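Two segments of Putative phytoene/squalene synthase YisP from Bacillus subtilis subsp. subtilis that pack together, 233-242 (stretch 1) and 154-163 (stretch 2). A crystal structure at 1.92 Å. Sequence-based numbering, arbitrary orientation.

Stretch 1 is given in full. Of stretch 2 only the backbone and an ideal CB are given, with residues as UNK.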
# COMPACT_ATOMS: atom_id res chain seq x y z
N THR A 233 6.73 10.20 7.92
CA THR A 233 6.56 9.04 7.05
C THR A 233 5.07 8.76 6.82
O THR A 233 4.65 8.50 5.69
CB THR A 233 7.25 7.79 7.64
OG1 THR A 233 8.66 7.92 7.48
CG2 THR A 233 6.78 6.51 6.93
N VAL A 234 4.27 8.83 7.88
CA VAL A 234 2.84 8.59 7.75
C VAL A 234 2.19 9.74 6.98
O VAL A 234 1.37 9.51 6.09
CB VAL A 234 2.16 8.47 9.14
CG1 VAL A 234 0.65 8.35 8.97
CG2 VAL A 234 2.70 7.25 9.88
N LYS A 235 2.57 10.96 7.31
CA LYS A 235 2.05 12.15 6.64
C LYS A 235 2.37 12.09 5.14
O LYS A 235 1.52 12.39 4.30
CB LYS A 235 2.66 13.41 7.26
CG LYS A 235 2.11 14.73 6.73
CD LYS A 235 2.75 15.92 7.44
CE LYS A 235 2.17 17.24 6.96
NZ LYS A 235 2.79 18.41 7.66
N ALA A 236 3.60 11.70 4.82
CA ALA A 236 4.01 11.60 3.42
C ALA A 236 3.14 10.57 2.69
O ALA A 236 2.63 10.83 1.60
CB ALA A 236 5.48 11.20 3.34
N ALA A 237 2.97 9.40 3.30
CA ALA A 237 2.17 8.34 2.71
C ALA A 237 0.75 8.83 2.44
O ALA A 237 0.18 8.57 1.38
CB ALA A 237 2.14 7.12 3.64
N LEU A 238 0.18 9.54 3.41
CA LEU A 238 -1.17 10.08 3.28
C LEU A 238 -1.26 11.07 2.11
O LEU A 238 -2.12 10.94 1.24
CB LEU A 238 -1.58 10.78 4.58
CG LEU A 238 -1.90 9.85 5.75
CD1 LEU A 238 -2.11 10.66 7.02
CD2 LEU A 238 -3.14 9.03 5.42
N HIS A 239 -0.36 12.05 2.10
CA HIS A 239 -0.34 13.06 1.05
C HIS A 239 -0.13 12.48 -0.34
O HIS A 239 -0.78 12.88 -1.30
CB HIS A 239 0.75 14.10 1.33
CG HIS A 239 0.35 15.15 2.31
ND1 HIS A 239 -0.18 14.85 3.55
CD2 HIS A 239 0.41 16.50 2.25
CE1 HIS A 239 -0.44 15.97 4.20
NE2 HIS A 239 -0.09 16.99 3.43
N LEU A 240 0.80 11.54 -0.45
CA LEU A 240 1.13 10.92 -1.73
C LEU A 240 -0.02 10.14 -2.35
O LEU A 240 -0.28 10.26 -3.54
CB LEU A 240 2.34 9.99 -1.57
CG LEU A 240 3.68 10.69 -1.29
CD1 LEU A 240 4.75 9.65 -0.96
CD2 LEU A 240 4.08 11.52 -2.50
N HIS A 241 -0.73 9.36 -1.53
CA HIS A 241 -1.83 8.56 -2.05
C HIS A 241 -3.08 9.37 -2.32
O HIS A 241 -3.87 9.02 -3.19
CB HIS A 241 -2.06 7.37 -1.11
CG HIS A 241 -0.91 6.42 -1.12
ND1 HIS A 241 -0.70 5.53 -2.15
CD2 HIS A 241 0.18 6.33 -0.32
CE1 HIS A 241 0.47 4.93 -1.98
NE2 HIS A 241 1.02 5.40 -0.88
N ARG A 242 -3.26 10.47 -1.60
CA ARG A 242 -4.40 11.34 -1.88
C ARG A 242 -4.10 11.99 -3.23
O ARG A 242 -4.98 12.11 -4.09
CB ARG A 242 -4.56 12.43 -0.82
CG ARG A 242 -5.42 12.03 0.35
CD ARG A 242 -5.86 13.25 1.16
NE ARG A 242 -6.77 12.87 2.24
CZ ARG A 242 -6.40 12.68 3.50
NH1 ARG A 242 -5.13 12.82 3.86
NH2 ARG A 242 -7.31 12.33 4.41
N UNK A 154 -5.75 0.84 8.61
CA UNK A 154 -6.52 1.67 7.69
C UNK A 154 -5.63 2.27 6.60
O UNK A 154 -6.03 2.36 5.45
CB UNK A 154 -7.23 2.78 8.46
N UNK A 155 -4.43 2.69 6.98
CA UNK A 155 -3.50 3.27 6.01
C UNK A 155 -3.11 2.24 4.95
O UNK A 155 -3.18 2.50 3.76
CB UNK A 155 -2.25 3.80 6.72
N UNK A 156 -2.69 1.06 5.40
CA UNK A 156 -2.30 0.01 4.47
C UNK A 156 -3.45 -0.41 3.57
O UNK A 156 -3.26 -0.64 2.37
CB UNK A 156 -1.77 -1.20 5.24
N UNK A 157 -4.63 -0.53 4.16
CA UNK A 157 -5.84 -0.91 3.44
C UNK A 157 -6.12 0.14 2.36
O UNK A 157 -6.32 -0.19 1.19
CB UNK A 157 -7.03 -1.05 4.39
N UNK A 158 -6.12 1.41 2.75
CA UNK A 158 -6.37 2.51 1.82
C UNK A 158 -5.35 2.54 0.68
O UNK A 158 -5.70 2.75 -0.49
CB UNK A 158 -6.35 3.84 2.57
N UNK A 159 -4.08 2.33 1.01
CA UNK A 159 -3.02 2.33 0.00
C UNK A 159 -3.25 1.23 -1.03
O UNK A 159 -3.02 1.42 -2.23
CB UNK A 159 -1.65 2.15 0.66
N UNK A 160 -3.71 0.07 -0.58
CA UNK A 160 -3.98 -1.02 -1.50
C UNK A 160 -5.15 -0.63 -2.41
O UNK A 160 -5.14 -0.89 -3.61
CB UNK A 160 -4.28 -2.31 -0.74
N UNK A 161 -6.17 0.01 -1.83
CA UNK A 161 -7.31 0.45 -2.63
C UNK A 161 -6.86 1.47 -3.66
O UNK A 161 -7.31 1.45 -4.81
CB UNK A 161 -8.41 1.04 -1.74
N UNK A 162 -5.95 2.35 -3.27
CA UNK A 162 -5.47 3.35 -4.22
C UNK A 162 -4.71 2.68 -5.36
O UNK A 162 -4.89 3.02 -6.53
CB UNK A 162 -4.58 4.38 -3.52
N UNK A 163 -3.86 1.72 -5.02
CA UNK A 163 -3.12 1.00 -6.05
C UNK A 163 -4.09 0.31 -7.00
O UNK A 163 -3.91 0.35 -8.22
CB UNK A 163 -2.17 -0.02 -5.42

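The two segments are helical throughout and run roughly in the same direction, their axes 26° apart and 10.5 Å from each other at closest approach. That spacing leaves a gap that side chains must fill, and only some positions of the second helix look into it.

Position 154 has an ideal CB with nothing of the first helix within 5.5 Å, so this neighbour places no demand on it and many residues would do. It is Ser154, whose OG is hydrogen-bonded elsewhere in the structure.

At position 155 the CA-to-CB bond points toward the first helix, yet the ideal CB is still 5.5 Å from Leu238 CD2. The surface ahead is wholly apolar, made by Val234, Ala237 and Leu238, and offers no side-chain donor or acceptor. A small residue would leave the space unfilled, whereas leucine, isoleucine or methionine could cross it. The residue is Leu155, with chi1 t and chi2 p. Leu155 CD1 is nearest Leu238, 3.8 Å from Leu238 CD2, and Leu155 CD2 is nearest Val234, 4.4 Å from Val234 CG1. Ala237 CB lies about equally far from both methyls, 4.4 Å from Leu155 CD1 and 4.3 Å from Leu155 CD2.

Positions 156 and 157 are out of reach, and their helical backbone angles, with phi negative, call for nothing unusual. Glycine is not required at the first, though Gly156 is found there; the second is Leu157. At 158 the bond points sideways and no atom of the first helix comes within 5.5 Å of the ideal CB, so the choice is again loose. Ala158 makes no contact across the gap.

Position 159 also points sideways, but its ideal CB lies over one face of the His241 ring, and the CA atoms of position 159 and His241 are 6.7 Å apart. An imidazole face so near favours aliphatic groups that can lie flat over it; valine, isoleucine or leucine are all plausible. The deposited Ile159, with chi1 m and chi2 t, places CG1 3.8 Å from the centroid of the His241 ring and 14° off the ring normal, a CH-pi contact. Its CG2 lies over the same face.

Position 160 points away, so the first helix sets no limit on it; it is Gln160, whose NE2 is hydrogen-bonded elsewhere in the structure. Position 161 is out of reach, so the first helix does not select its residue, Leu161.

At 162 the bond again points toward the first helix, and the ideal CB is already close to the His241 ring, so a compact side chain such as alanine, valine or threonine would suit. It is Val162, chi1 t, whose CG1 sits at the edge of the His241 ring, near its plane, and 4.0 Å from His241 O. Val162 at the edge and Ile159 over one face contact the ring by packing, and no hydrogen bond crosses between the helices.

Position 163 points sideways with no near neighbour, which permits a long, flexible chain. Arg163 brings its end nearer but makes no contact with the first helix.

Stretch 2, residues 154-163: SLGLAIQLVR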
# COMPACT_ATOMS: atom_id res chain seq x y z
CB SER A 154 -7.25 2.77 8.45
OG SER A 154 -8.37 2.24 9.15
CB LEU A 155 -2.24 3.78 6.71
CG LEU A 155 -1.18 4.36 5.77
CD1 LEU A 155 -1.75 5.55 5.01
CD2 LEU A 155 0.06 4.77 6.57
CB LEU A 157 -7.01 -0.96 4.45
CG LEU A 157 -8.49 -1.27 4.17
CD1 LEU A 157 -8.87 -1.00 2.73
CD2 LEU A 157 -8.78 -2.69 4.55
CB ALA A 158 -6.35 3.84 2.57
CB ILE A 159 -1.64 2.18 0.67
CG1 ILE A 159 -1.29 3.47 1.43
CG2 ILE A 159 -0.58 1.84 -0.36
CD1 ILE A 159 -0.05 3.36 2.32
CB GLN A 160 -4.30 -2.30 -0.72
CG GLN A 160 -4.40 -3.54 -1.60
CD GLN A 160 -3.07 -3.89 -2.25
OE1 GLN A 160 -2.48 -3.08 -2.96
NE2 GLN A 160 -2.61 -5.12 -2.03
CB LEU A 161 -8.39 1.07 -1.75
CG LEU A 161 -9.20 0.11 -0.87
CD1 LEU A 161 -10.22 0.90 -0.04
CD2 LEU A 161 -9.91 -0.92 -1.74
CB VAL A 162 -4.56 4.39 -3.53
CG1 VAL A 162 -3.94 5.32 -4.58
CG2 VAL A 162 -5.40 5.21 -2.56
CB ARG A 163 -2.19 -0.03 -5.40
CG ARG A 163 -0.98 0.58 -4.72
CD ARG A 163 -0.22 -0.45 -3.93
NE ARG A 163 1.07 0.05 -3.47
CZ ARG A 163 2.14 0.19 -4.26
NH1 ARG A 163 2.08 -0.15 -5.54
NH2 ARG A 163 3.28 0.66 -3.76
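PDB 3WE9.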